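PDB 6VVM: 4-oxalocrotonate tautomerase family enzyme from Burkholderia sp. RPE67, which is a member of the tautomerase (MIF-clan) family, built from two beta-alpha-beta units in each chain and assembled here as a trimer. Local coordinates for residues V5-G10 against L42-V47; S18-L23 against V38-T43; P62-I67 against T99-K104; R25-A30 against A82-T87. All blocks are in the same frame, centred on the assembly; numbering follows the deposited sequence.

Contact 1 of 4, residues V5-G10 against L42-V47; sequences VYLPQG and LTELPV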
loop_
_atom_site.group_PDB
_atom_site.type_symbol
_atom_site.label_atom_id
_atom_site.label_comp_id
_atom_site.label_asym_id
_atom_site.label_seq_id
_atom_site.Cartn_x
_atom_site.Cartn_y
_atom_site.Cartn_z
ATOM N N VAL A 5 6.607 -1.372 6.381
ATOM C CA VAL A 5 6.312 -1.996 7.659
ATOM C C VAL A 5 5.257 -1.172 8.383
ATOM O O VAL A 5 5.470 0.009 8.687
ATOM C CB VAL A 5 7.570 -2.154 8.524
ATOM C CG1 VAL A 5 7.232 -2.950 9.763
ATOM C CG2 VAL A 5 8.665 -2.831 7.719
ATOM N N TYR A 6 4.128 -1.802 8.669
ATOM C CA TYR A 6 3.128 -1.252 9.576
ATOM C C TYR A 6 3.502 -1.619 11.010
ATOM O O TYR A 6 3.608 -2.808 11.350
ATOM C CB TYR A 6 1.748 -1.783 9.220
ATOM C CG TYR A 6 1.170 -1.132 7.992
ATOM C CD1 TYR A 6 1.469 -1.609 6.721
ATOM C CD2 TYR A 6 0.339 -0.032 8.105
ATOM C CE1 TYR A 6 0.940 -1.017 5.600
ATOM C CE2 TYR A 6 -0.204 0.569 6.993
ATOM C CZ TYR A 6 0.095 0.077 5.744
ATOM O OH TYR A 6 -0.458 0.689 4.647
ATOM N N LEU A 7 3.745 -0.606 11.830
ATOM C CA LEU A 7 4.165 -0.805 13.209
ATOM C C LEU A 7 3.482 0.225 14.097
ATOM O O LEU A 7 2.981 1.245 13.611
ATOM C CB LEU A 7 5.697 -0.735 13.347
ATOM C CG LEU A 7 6.464 0.590 13.264
ATOM C CD1 LEU A 7 7.962 0.327 13.471
ATOM C CD2 LEU A 7 6.234 1.305 11.929
ATOM N N PRO A 8 3.390 -0.038 15.395
ATOM C CA PRO A 8 2.768 0.929 16.296
ATOM C C PRO A 8 3.723 2.066 16.623
ATOM O O PRO A 8 4.934 1.971 16.427
ATOM C CB PRO A 8 2.457 0.107 17.553
ATOM C CG PRO A 8 2.792 -1.326 17.211
ATOM C CD PRO A 8 3.791 -1.269 16.103
ATOM N N GLN A 9 3.146 3.147 17.140
ATOM C CA GLN A 9 3.920 4.265 17.672
ATOM C C GLN A 9 4.707 3.836 18.905
ATOM O O GLN A 9 4.438 2.800 19.522
ATOM C CB GLN A 9 3.003 5.434 18.056
ATOM C CG GLN A 9 2.345 6.153 16.899
ATOM C CD GLN A 9 1.292 7.157 17.351
ATOM O OE1 GLN A 9 0.683 7.017 18.420
ATOM N NE2 GLN A 9 1.072 8.174 16.538
ATOM N N GLY A 10 5.685 4.657 19.276
ATOM C CA GLY A 10 6.421 4.465 20.511
ATOM C C GLY A 10 7.829 3.917 20.360
ATOM O O GLY A 10 8.583 3.943 21.341
ATOM N N LEU A 42 8.605 2.891 6.925
ATOM C CA LEU A 42 7.921 2.492 8.144
ATOM C C LEU A 42 6.671 3.351 8.272
ATOM O O LEU A 42 6.754 4.578 8.178
ATOM C CB LEU A 42 8.813 2.668 9.372
ATOM C CG LEU A 42 10.182 1.995 9.238
ATOM C CD1 LEU A 42 11.044 2.306 10.451
ATOM C CD2 LEU A 42 9.995 0.497 9.036
ATOM N N THR A 43 5.524 2.706 8.452
ATOM C CA THR A 43 4.242 3.403 8.582
ATOM C C THR A 43 3.754 3.205 10.013
ATOM O O THR A 43 3.181 2.163 10.352
ATOM C CB THR A 43 3.244 2.895 7.544
ATOM O OG1 THR A 43 3.724 3.223 6.232
ATOM C CG2 THR A 43 1.860 3.564 7.741
ATOM N N GLU A 44 4.040 4.190 10.863
ATOM C CA GLU A 44 3.633 4.155 12.260
ATOM C C GLU A 44 2.147 4.472 12.376
ATOM O O GLU A 44 1.666 5.423 11.763
ATOM C CB GLU A 44 4.413 5.193 13.067
ATOM C CG GLU A 44 5.741 4.763 13.599
ATOM C CD GLU A 44 6.318 5.794 14.558
ATOM O OE1 GLU A 44 5.707 6.880 14.722
ATOM O OE2 GLU A 44 7.372 5.515 15.149
ATOM N N LEU A 45 1.425 3.686 13.179
ATOM C CA LEU A 45 -0.001 3.925 13.365
ATOM C C LEU A 45 -0.359 4.053 14.839
ATOM O O LEU A 45 0.129 3.284 15.678
ATOM C CB LEU A 45 -0.839 2.792 12.748
ATOM C CG LEU A 45 -0.697 2.577 11.245
ATOM C CD1 LEU A 45 -1.714 1.542 10.761
ATOM C CD2 LEU A 45 -0.868 3.893 10.498
ATOM N N PRO A 46 -1.224 5.002 15.184
ATOM C CA PRO A 46 -1.787 5.026 16.538
ATOM C C PRO A 46 -2.663 3.803 16.784
ATOM O O PRO A 46 -3.199 3.190 15.858
ATOM C CB PRO A 46 -2.606 6.321 16.563
ATOM C CG PRO A 46 -2.954 6.582 15.111
ATOM C CD PRO A 46 -1.772 6.066 14.318
ATOM N N VAL A 47 -2.807 3.445 18.064
ATOM C CA VAL A 47 -3.578 2.250 18.409
ATOM C C VAL A 47 -5.011 2.360 17.895
ATOM O O VAL A 47 -5.605 1.360 17.471
ATOM C CB VAL A 47 -3.520 2.001 19.933
ATOM C CG1 VAL A 47 -4.577 0.989 20.372
ATOM C CG2 VAL A 47 -2.152 1.484 20.313
HETATM O O HOH W 1 7.183 3.224 16.375
HETATM O O HOH W 2 -0.732 4.892 19.826
HETATM O O HOH W 3 3.720 8.437 15.005
#
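Val5 to Pro8 run alongside Leu42 to Leu45 as parallel strands, 32° apart in direction, which are the first and last strands of a beta-alpha-beta unit and meet side by side in the sheet. The backbone rungs shift to and fro in the usual parallel manner: Thr43 N gives to Val5 O at 2.7 Å, Leu7 N to Thr43 O, Leu45 N to Leu7 O, and beyond the strand end Gln9 N to Leu45 O weakly at 3.4 Å. Val5 and Leu42 share the face that helix 13-31 covers, lying side by side and pointing the same way, with Val5 CB against Leu42 CD2 at 3.6 Å. Next along that face Leu7 takes the crowded position for CG, between its own N and carbonyl carbon (chi1 74°), and its CD2 rests 3.5 Å from Thr43 O. On the other face, toward the two further subunits, the Tyr6 ring carries Thr43 CB over one side, offset toward the rim, while Leu45 CD1 comes to the ring edge, 3.7 Å from CD2 of Tyr6. Polar groups gather where the strands end. Glu44 OE2 forms a salt bridge with Lys16, and one water donates to both this oxygen and Pro8 O. A different water donates to Glu44 OE1 at 2.5 Å and accepts from Gln9 NE2 at 3.1 Å.

Contact 2 of 4, residues S18-L23 against V38-T43; sequences SLIDGL and VRILLT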
loop_
_atom_site.group_PDB
_atom_site.type_symbol
_atom_site.label_atom_id
_atom_site.label_comp_id
_atom_site.label_asym_id
_atom_site.label_seq_id
_atom_site.Cartn_x
_atom_site.Cartn_y
_atom_site.Cartn_z
ATOM N N SER A 18 17.612 0.567 13.568
ATOM C CA SER A 18 18.074 -0.821 13.629
ATOM C C SER A 18 17.123 -1.748 12.879
ATOM O O SER A 18 17.546 -2.765 12.321
ATOM C CB SER A 18 18.234 -1.261 15.088
ATOM O OG SER A 18 18.427 -2.661 15.177
ATOM N N LEU A 19 15.846 -1.388 12.802
ATOM C CA LEU A 19 14.925 -2.182 11.996
ATOM C C LEU A 19 15.214 -2.028 10.510
ATOM O O LEU A 19 15.166 -3.014 9.765
ATOM C CB LEU A 19 13.487 -1.769 12.297
ATOM C CG LEU A 19 12.429 -2.505 11.466
ATOM C CD1 LEU A 19 12.375 -3.968 11.854
ATOM C CD2 LEU A 19 11.042 -1.849 11.637
ATOM N N ILE A 20 15.484 -0.794 10.056
ATOM C CA ILE A 20 15.812 -0.566 8.654
ATOM C C ILE A 20 17.088 -1.316 8.304
ATOM O O ILE A 20 17.194 -1.940 7.244
ATOM C CB ILE A 20 15.936 0.945 8.360
ATOM C CG1 ILE A 20 14.541 1.587 8.172
ATOM C CG2 ILE A 20 16.826 1.179 7.127
ATOM C CD1 ILE A 20 14.477 3.065 8.535
ATOM N N ASP A 21 18.052 -1.307 9.222
ATOM C CA ASP A 21 19.307 -2.029 9.014
ATOM C C ASP A 21 19.064 -3.530 8.889
ATOM O O ASP A 21 19.534 -4.175 7.945
ATOM C CB ASP A 21 20.264 -1.717 10.168
ATOM C CG ASP A 21 21.516 -2.595 10.163
ATOM O OD1 ASP A 21 22.140 -2.750 9.089
ATOM O OD2 ASP A 21 21.883 -3.105 11.249
ATOM N N GLY A 22 18.297 -4.098 9.815
ATOM C CA GLY A 22 18.125 -5.540 9.822
ATOM C C GLY A 22 17.293 -6.039 8.658
ATOM O O GLY A 22 17.595 -7.078 8.072
ATOM N N LEU A 23 16.219 -5.311 8.314
ATOM C CA LEU A 23 15.375 -5.723 7.194
ATOM C C LEU A 23 16.128 -5.655 5.871
ATOM O O LEU A 23 15.836 -6.416 4.940
ATOM C CB LEU A 23 14.116 -4.848 7.143
ATOM C CG LEU A 23 13.160 -5.026 8.330
ATOM C CD1 LEU A 23 12.016 -4.043 8.165
ATOM C CD2 LEU A 23 12.602 -6.429 8.368
ATOM N N VAL A 38 17.370 -1.749 -1.769
ATOM C CA VAL A 38 16.308 -1.957 -0.783
ATOM C C VAL A 38 15.875 -0.605 -0.247
ATOM O O VAL A 38 16.665 0.088 0.406
ATOM C CB VAL A 38 16.779 -2.880 0.348
ATOM C CG1 VAL A 38 15.661 -3.062 1.398
ATOM C CG2 VAL A 38 17.206 -4.213 -0.229
ATOM N N ARG A 39 14.621 -0.228 -0.532
ATOM C CA ARG A 39 13.985 0.968 0.005
ATOM C C ARG A 39 12.935 0.560 1.033
ATOM O O ARG A 39 12.128 -0.343 0.780
ATOM C CB ARG A 39 13.329 1.798 -1.111
ATOM C CG ARG A 39 14.324 2.554 -1.994
ATOM C CD ARG A 39 13.752 2.858 -3.388
ATOM N NE ARG A 39 13.413 1.627 -4.102
ATOM C CZ ARG A 39 14.282 0.900 -4.807
ATOM N NH1 ARG A 39 13.884 -0.211 -5.423
ATOM N NH2 ARG A 39 15.549 1.278 -4.903
ATOM N N ILE A 40 12.943 1.211 2.189
ATOM C CA ILE A 40 12.020 0.864 3.268
ATOM C C ILE A 40 11.210 2.082 3.683
ATOM O O ILE A 40 11.754 3.175 3.867
ATOM C CB ILE A 40 12.770 0.284 4.483
ATOM C CG1 ILE A 40 13.544 -0.969 4.066
ATOM C CG2 ILE A 40 11.795 -0.025 5.641
ATOM C CD1 ILE A 40 14.393 -1.516 5.139
ATOM N N LEU A 41 9.917 1.887 3.903
ATOM C CA LEU A 41 9.110 2.897 4.568
ATOM C C LEU A 41 8.448 2.258 5.770
ATOM O O LEU A 41 7.845 1.187 5.653
ATOM C CB LEU A 41 8.050 3.523 3.642
ATOM C CG LEU A 41 7.054 2.659 2.863
ATOM C CD1 LEU A 41 5.718 3.435 2.634
ATOM C CD2 LEU A 41 7.643 2.228 1.533
ATOM N N LEU A 42 8.605 2.891 6.925
ATOM C CA LEU A 42 7.921 2.492 8.144
ATOM C C LEU A 42 6.671 3.351 8.272
ATOM O O LEU A 42 6.754 4.578 8.178
ATOM C CB LEU A 42 8.813 2.668 9.372
ATOM C CG LEU A 42 10.182 1.995 9.238
ATOM C CD1 LEU A 42 11.044 2.306 10.451
ATOM C CD2 LEU A 42 9.995 0.497 9.036
ATOM N N THR A 43 5.524 2.706 8.452
ATOM C CA THR A 43 4.242 3.403 8.582
ATOM C C THR A 43 3.754 3.205 10.013
ATOM O O THR A 43 3.181 2.163 10.352
ATOM C CB THR A 43 3.244 2.895 7.544
ATOM O OG1 THR A 43 3.724 3.223 6.232
ATOM C CG2 THR A 43 1.860 3.564 7.741
#
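Ile40 sends its CD1 into the turns of helix 13-31 because its chain runs on extended beyond CG1 (chi2 175°), and the methyl ends 3.5 Å from Ile20 O and 3.9 Å from Leu23 CB. Leu19 holds CG anti to its backbone N (chi1 178°), and from there CD2 meets Leu42 CD2 at 3.7 Å. The two methyls of Leu42 divide their work: while CD2 takes Leu19, CD1 touches CD1 of Ile20 at 4.0 Å. Ile20 and Ile40 pass alongside each other, pointing opposite ways, CG1 of Ile20 lying 4.1 Å from CG2 of Ile40. The contact illustrates how the helix of a beta-alpha-beta crossover covers its sheet: it runs back across strand 39-45 at 142°, and all five touching residues are buried and aliphatic. Ile20 O, which the Ile40 methyl touches, also bonds Thr24 OG1 one turn on. Leu23 faces inward as well, and it also packs on Leu84 and Thr87 of helix 74-92. On the opposite face of the strand, Leu41 turns away from the helix and packs on Ile67 of the second subunit. The edge of strand 39-45, at Arg39, Ile40 and Leu41, pairs antiparallel with a strand of that subunit.

Contact 3 of 4, residues P62-I67 against T99-K104; sequences PVIIAI and TRVMIK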
loop_
_atom_site.group_PDB
_atom_site.type_symbol
_atom_site.label_atom_id
_atom_site.label_comp_id
_atom_site.label_asym_id
_atom_site.label_seq_id
_atom_site.Cartn_x
_atom_site.Cartn_y
_atom_site.Cartn_z
ATOM N N PRO A 62 3.546 -6.538 13.788
ATOM C CA PRO A 62 3.826 -5.888 12.495
ATOM C C PRO A 62 3.352 -6.616 11.232
ATOM O O PRO A 62 3.329 -7.839 11.173
ATOM C CB PRO A 62 5.352 -5.792 12.490
ATOM C CG PRO A 62 5.803 -6.991 13.268
ATOM C CD PRO A 62 4.673 -7.382 14.232
ATOM N N VAL A 63 2.982 -5.829 10.226
ATOM C CA VAL A 63 2.649 -6.326 8.896
ATOM C C VAL A 63 3.674 -5.748 7.929
ATOM O O VAL A 63 3.871 -4.530 7.882
ATOM C CB VAL A 63 1.222 -5.938 8.483
ATOM C CG1 VAL A 63 0.971 -6.306 7.013
ATOM C CG2 VAL A 63 0.203 -6.610 9.417
ATOM N N ILE A 64 4.350 -6.615 7.189
ATOM C CA ILE A 64 5.371 -6.189 6.237
ATOM C C ILE A 64 4.862 -6.477 4.836
ATOM O O ILE A 64 4.534 -7.624 4.514
ATOM C CB ILE A 64 6.716 -6.890 6.479
ATOM C CG1 ILE A 64 7.196 -6.715 7.926
ATOM C CG2 ILE A 64 7.749 -6.324 5.526
ATOM C CD1 ILE A 64 6.855 -7.899 8.873
ATOM N N ILE A 65 4.804 -5.442 4.000
ATOM C CA ILE A 65 4.533 -5.604 2.582
ATOM C C ILE A 65 5.848 -5.453 1.837
ATOM O O ILE A 65 6.563 -4.457 2.024
ATOM C CB ILE A 65 3.496 -4.582 2.091
ATOM C CG1 ILE A 65 2.189 -4.750 2.868
ATOM C CG2 ILE A 65 3.277 -4.707 0.588
ATOM C CD1 ILE A 65 1.223 -3.585 2.705
ATOM N N ALA A 66 6.176 -6.445 1.019
ATOM C CA ALA A 66 7.413 -6.467 0.246
ATOM C C ALA A 66 7.054 -6.507 -1.227
ATOM O O ALA A 66 6.401 -7.453 -1.682
ATOM C CB ALA A 66 8.281 -7.673 0.613
ATOM N N ILE A 67 7.488 -5.492 -1.966
ATOM C CA ILE A 67 7.199 -5.359 -3.385
ATOM C C ILE A 67 8.456 -5.683 -4.178
ATOM O O ILE A 67 9.479 -4.999 -4.040
ATOM C CB ILE A 67 6.686 -3.955 -3.715
ATOM C CG1 ILE A 67 5.440 -3.675 -2.863
ATOM C CG2 ILE A 67 6.403 -3.847 -5.207
ATOM C CD1 ILE A 67 4.746 -2.365 -3.162
ATOM N N THR A 99 3.884 -11.783 13.463
ATOM C CA THR A 99 4.324 -11.112 12.245
ATOM C C THR A 99 3.583 -11.630 11.012
ATOM O O THR A 99 3.286 -12.825 10.893
ATOM C CB THR A 99 5.835 -11.274 12.035
ATOM O OG1 THR A 99 6.142 -12.657 11.867
ATOM C CG2 THR A 99 6.643 -10.717 13.233
ATOM N N ARG A 100 3.293 -10.709 10.094
ATOM C CA ARG A 100 2.654 -10.991 8.816
ATOM C C ARG A 100 3.519 -10.442 7.697
ATOM O O ARG A 100 4.025 -9.323 7.805
ATOM C CB ARG A 100 1.262 -10.335 8.721
ATOM C CG ARG A 100 0.245 -10.802 9.735
ATOM C CD ARG A 100 0.028 -12.279 9.607
ATOM N NE ARG A 100 -1.267 -12.730 10.132
ATOM C CZ ARG A 100 -1.599 -12.727 11.421
ATOM N NH1 ARG A 100 -2.776 -13.199 11.805
ATOM N NH2 ARG A 100 -0.760 -12.248 12.328
ATOM N N VAL A 101 3.669 -11.211 6.617
ATOM C CA VAL A 101 4.382 -10.754 5.427
ATOM C C VAL A 101 3.500 -10.964 4.206
ATOM O O VAL A 101 2.903 -12.033 4.038
ATOM C CB VAL A 101 5.727 -11.490 5.233
ATOM C CG1 VAL A 101 6.384 -11.051 3.905
ATOM C CG2 VAL A 101 6.647 -11.234 6.425
ATOM N N MET A 102 3.443 -9.956 3.340
ATOM C CA MET A 102 2.719 -10.062 2.082
ATOM C C MET A 102 3.613 -9.579 0.951
ATOM O O MET A 102 4.140 -8.461 0.999
ATOM C CB MET A 102 1.413 -9.252 2.132
ATOM C CG MET A 102 0.340 -9.909 2.961
ATOM S SD MET A 102 -0.593 -8.747 3.974
ATOM C CE MET A 102 -0.978 -7.394 2.862
ATOM N N ILE A 103 3.813 -10.431 -0.049
ATOM C CA ILE A 103 4.735 -10.155 -1.146
ATOM C C ILE A 103 3.936 -9.841 -2.396
ATOM O O ILE A 103 3.113 -10.655 -2.831
ATOM C CB ILE A 103 5.685 -11.337 -1.409
ATOM C CG1 ILE A 103 6.550 -11.617 -0.172
ATOM C CG2 ILE A 103 6.551 -11.045 -2.641
ATOM C CD1 ILE A 103 7.407 -12.839 -0.305
ATOM N N LYS A 104 4.201 -8.680 -2.986
ATOM C CA LYS A 104 3.625 -8.290 -4.267
ATOM C C LYS A 104 4.675 -8.472 -5.357
ATOM O O LYS A 104 5.768 -7.900 -5.271
ATOM C CB LYS A 104 3.136 -6.845 -4.241
ATOM C CG LYS A 104 1.836 -6.636 -3.476
ATOM C CD LYS A 104 1.564 -5.163 -3.240
ATOM C CE LYS A 104 0.618 -4.587 -4.279
ATOM N NZ LYS A 104 -0.549 -3.917 -3.618
#
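Ile64 and Arg100 meet in the tight part of this contact, where the Ile64 N-H binds Arg100 O at 2.8 Å and the same oxygen lies 3.3 Å from Ile64 CD1. A chi2 of 97°, away from a staggered value, puts that methyl there, consistent with a tight fit. The backbone ladder as a whole is regular: five bonds link the strands, from Arg100 N to Pro62 O at 3.1 Å through to Lys104 N to Ala66 O at 2.8 Å, and CA-H groups lean on several of the same carbonyls. Looser is the pair Ala66 and Ile103, whose CB and CG1 stand 4.4 Å apart. The Met102 chain, bent at chi2 and chi3, brings CE to 4.1 Å from Ile65 CG1. The strands precede and follow helix 74-92 in a parallel beta-alpha-beta unit, the counterpart in fold of strands 2-8 and 39-45, and the helix covers one face. Ile64, Val101, Ala66 and Ile103 share that face, where Ile64 packs on Ser88. Looseness here does not mean solvent, for every touching residue is buried: the face of Val63, Ile65, Met102 and Lys104 is turned to the other subunits, with Val63 packing on Met102 of the third subunit. Even the charged tails lead away to partners there, Arg100 NE binding Ala60 O and Lys104 NZ binding Tyr6 OH, both of the third subunit. At the entry of the ladder, Pro62, preceded by a cis peptide bond, sets CG 3.8 Å from Thr99 CG2.

Contact 4 of 4, residues R25-A30 against A82-T87; sequences RATVDA and AHLSET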
loop_
_atom_site.group_PDB
_atom_site.type_symbol
_atom_site.label_atom_id
_atom_site.label_comp_id
_atom_site.label_asym_id
_atom_site.label_seq_id
_atom_site.Cartn_x
_atom_site.Cartn_y
_atom_site.Cartn_z
ATOM N N ARG A 25 19.503 -6.178 5.569
ATOM C CA ARG A 25 20.330 -7.382 5.602
ATOM C C ARG A 25 19.485 -8.622 5.367
ATOM O O ARG A 25 19.936 -9.581 4.732
ATOM C CB ARG A 25 21.052 -7.494 6.942
ATOM C CG ARG A 25 21.963 -6.345 7.254
ATOM C CD ARG A 25 22.522 -6.481 8.680
ATOM N NE ARG A 25 23.354 -5.331 8.995
ATOM C CZ ARG A 25 24.652 -5.256 8.716
ATOM N NH1 ARG A 25 25.275 -6.279 8.141
ATOM N NH2 ARG A 25 25.330 -4.165 9.032
ATOM N N ALA A 26 18.250 -8.612 5.865
ATOM C CA ALA A 26 17.374 -9.764 5.702
ATOM C C ALA A 26 17.034 -9.972 4.241
ATOM O O ALA A 26 16.963 -11.116 3.770
ATOM C CB ALA A 26 16.089 -9.574 6.524
ATOM N N THR A 27 16.820 -8.866 3.515
ATOM C CA THR A 27 16.423 -8.938 2.120
ATOM C C THR A 27 17.605 -9.335 1.247
ATOM O O THR A 27 17.470 -10.194 0.372
ATOM C CB THR A 27 15.839 -7.587 1.686
ATOM O OG1 THR A 27 14.708 -7.273 2.517
ATOM C CG2 THR A 27 15.396 -7.616 0.223
ATOM N N VAL A 28 18.781 -8.758 1.515
ATOM C CA VAL A 28 19.998 -9.141 0.790
ATOM C C VAL A 28 20.244 -10.643 0.907
ATOM O O VAL A 28 20.503 -11.325 -0.090
ATOM C CB VAL A 28 21.215 -8.345 1.300
ATOM C CG1 VAL A 28 22.523 -8.888 0.649
ATOM C CG2 VAL A 28 21.056 -6.878 1.007
ATOM N N ASP A 29 20.197 -11.177 2.129
ATOM C CA ASP A 29 20.456 -12.599 2.319
ATOM C C ASP A 29 19.376 -13.467 1.684
ATOM O O ASP A 29 19.673 -14.564 1.197
ATOM C CB ASP A 29 20.575 -12.931 3.807
ATOM C CG ASP A 29 21.886 -12.451 4.420
ATOM O OD1 ASP A 29 22.783 -11.967 3.677
ATOM O OD2 ASP A 29 22.009 -12.560 5.657
ATOM N N ALA A 30 18.122 -13.000 1.670
ATOM C CA ALA A 30 17.031 -13.889 1.294
ATOM C C ALA A 30 16.895 -14.015 -0.210
ATOM O O ALA A 30 16.665 -15.115 -0.725
ATOM C CB ALA A 30 15.709 -13.392 1.893
ATOM N N ALA A 82 10.730 -15.723 5.953
ATOM C CA ALA A 82 11.332 -16.152 7.211
ATOM C C ALA A 82 12.247 -15.070 7.774
ATOM O O ALA A 82 12.207 -14.772 8.971
ATOM C CB ALA A 82 12.099 -17.458 7.000
ATOM N N HIS A 83 13.059 -14.451 6.913
ATOM C CA HIS A 83 14.039 -13.470 7.369
ATOM C C HIS A 83 13.384 -12.162 7.784
ATOM O O HIS A 83 13.771 -11.566 8.793
ATOM C CB HIS A 83 15.070 -13.205 6.270
ATOM C CG HIS A 83 16.174 -14.219 6.204
ATOM N ND1 HIS A 83 17.427 -13.990 6.736
ATOM C CD2 HIS A 83 16.227 -15.446 5.632
ATOM C CE1 HIS A 83 18.200 -15.039 6.504
ATOM N NE2 HIS A 83 17.498 -15.934 5.831
ATOM N N LEU A 84 12.417 -11.670 7.005
ATOM C CA LEU A 84 11.751 -10.430 7.389
ATOM C C LEU A 84 11.006 -10.616 8.701
ATOM O O LEU A 84 11.046 -9.742 9.577
ATOM C CB LEU A 84 10.799 -9.962 6.280
ATOM C CG LEU A 84 11.400 -9.531 4.921
ATOM C CD1 LEU A 84 10.278 -9.136 3.925
ATOM C CD2 LEU A 84 12.383 -8.383 5.093
ATOM N N SER A 85 10.365 -11.778 8.867
ATOM C CA SER A 85 9.567 -12.055 10.058
ATOM C C SER A 85 10.461 -12.124 11.292
ATOM O O SER A 85 10.213 -11.431 12.283
ATOM C CB SER A 85 8.799 -13.370 9.891
ATOM O OG SER A 85 7.874 -13.312 8.818
ATOM N N GLU A 86 11.529 -12.938 11.230
ATOM C CA GLU A 86 12.444 -13.076 12.366
ATOM C C GLU A 86 13.107 -11.749 12.711
ATOM O O GLU A 86 13.237 -11.409 13.890
ATOM C CB GLU A 86 13.509 -14.135 12.070
ATOM C CG GLU A 86 14.680 -14.118 13.064
ATOM C CD GLU A 86 14.246 -14.503 14.471
ATOM O OE1 GLU A 86 13.252 -15.249 14.606
ATOM O OE2 GLU A 86 14.884 -14.055 15.451
ATOM N N THR A 87 13.519 -10.982 11.690
ATOM C CA THR A 87 14.131 -9.673 11.924
ATOM C C THR A 87 13.148 -8.726 12.600
ATOM O O THR A 87 13.481 -8.052 13.585
ATOM C CB THR A 87 14.606 -9.056 10.604
ATOM O OG1 THR A 87 15.712 -9.805 10.065
ATOM C CG2 THR A 87 15.045 -7.615 10.836
#
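Ala26 and His83 bring the two helices together, their CB atoms 3.8 Å apart where the backbones come nearest; the short axes lie 8.7 Å apart and run nearly antiparallel, at 158°. Among the apolar contacts, Ala26 CB also meets Leu84 CD2 at 4.1 Å, the small methyl letting the larger side chains close round it. Farther along, the His83 ring lies beside Asp29 and Ala30, its CE1 4.2 Å from Asp29 CB and its CD2 4.3 Å from Ala30 CB, obliquely in each case. Mixed contacts set hydroxyls against methyls: Thr87 OG1 lies 3.6 Å from Ala26 CB, and Thr27 OG1 the same distance from Leu84 CD2. The Thr27 hydroxyl bonds to Leu23 O of its own helix, so that this polar atom is satisfied while packed against a leucine. Of charged groups there is one approach, Asp29 OD2 to His83 ND1 at 4.9 Å, too far for contact; if the imidazole were protonated, the carboxylate could lend it some stabilisation. Asp29 lies exposed to solvent. The helices of the two beta-alpha-beta units thus pack antiparallel on one face of the four-stranded sheet, joining the halves of the chain, and Leu84 and Thr27 both dip to Leu3 of strand 2-8.

Overall arrangement
Contacts 1 and 3 are strand pairs at the two sides of one mixed sheet, joined through Tyr6 N and Val63 O, whereas contact 2 joins helix to sheet and contact 4 helix to helix. Contacts 1 and 2 share strand 39-45, and contacts 2 and 4 share helix 13-31, with Leu23 and Leu84 packing between them. Contact 4 also reaches contact 3, where Ser85 meets Thr99 and Val101. The chemistry follows position: backbone ladders in the sheet, aliphatic packing beneath the helix, and alanine and threonine against histidine and leucine between the helices. Contacts 2 and 3 are wholly buried, contact 1 opens to water at its strand ends, and contact 4 is partly exposed.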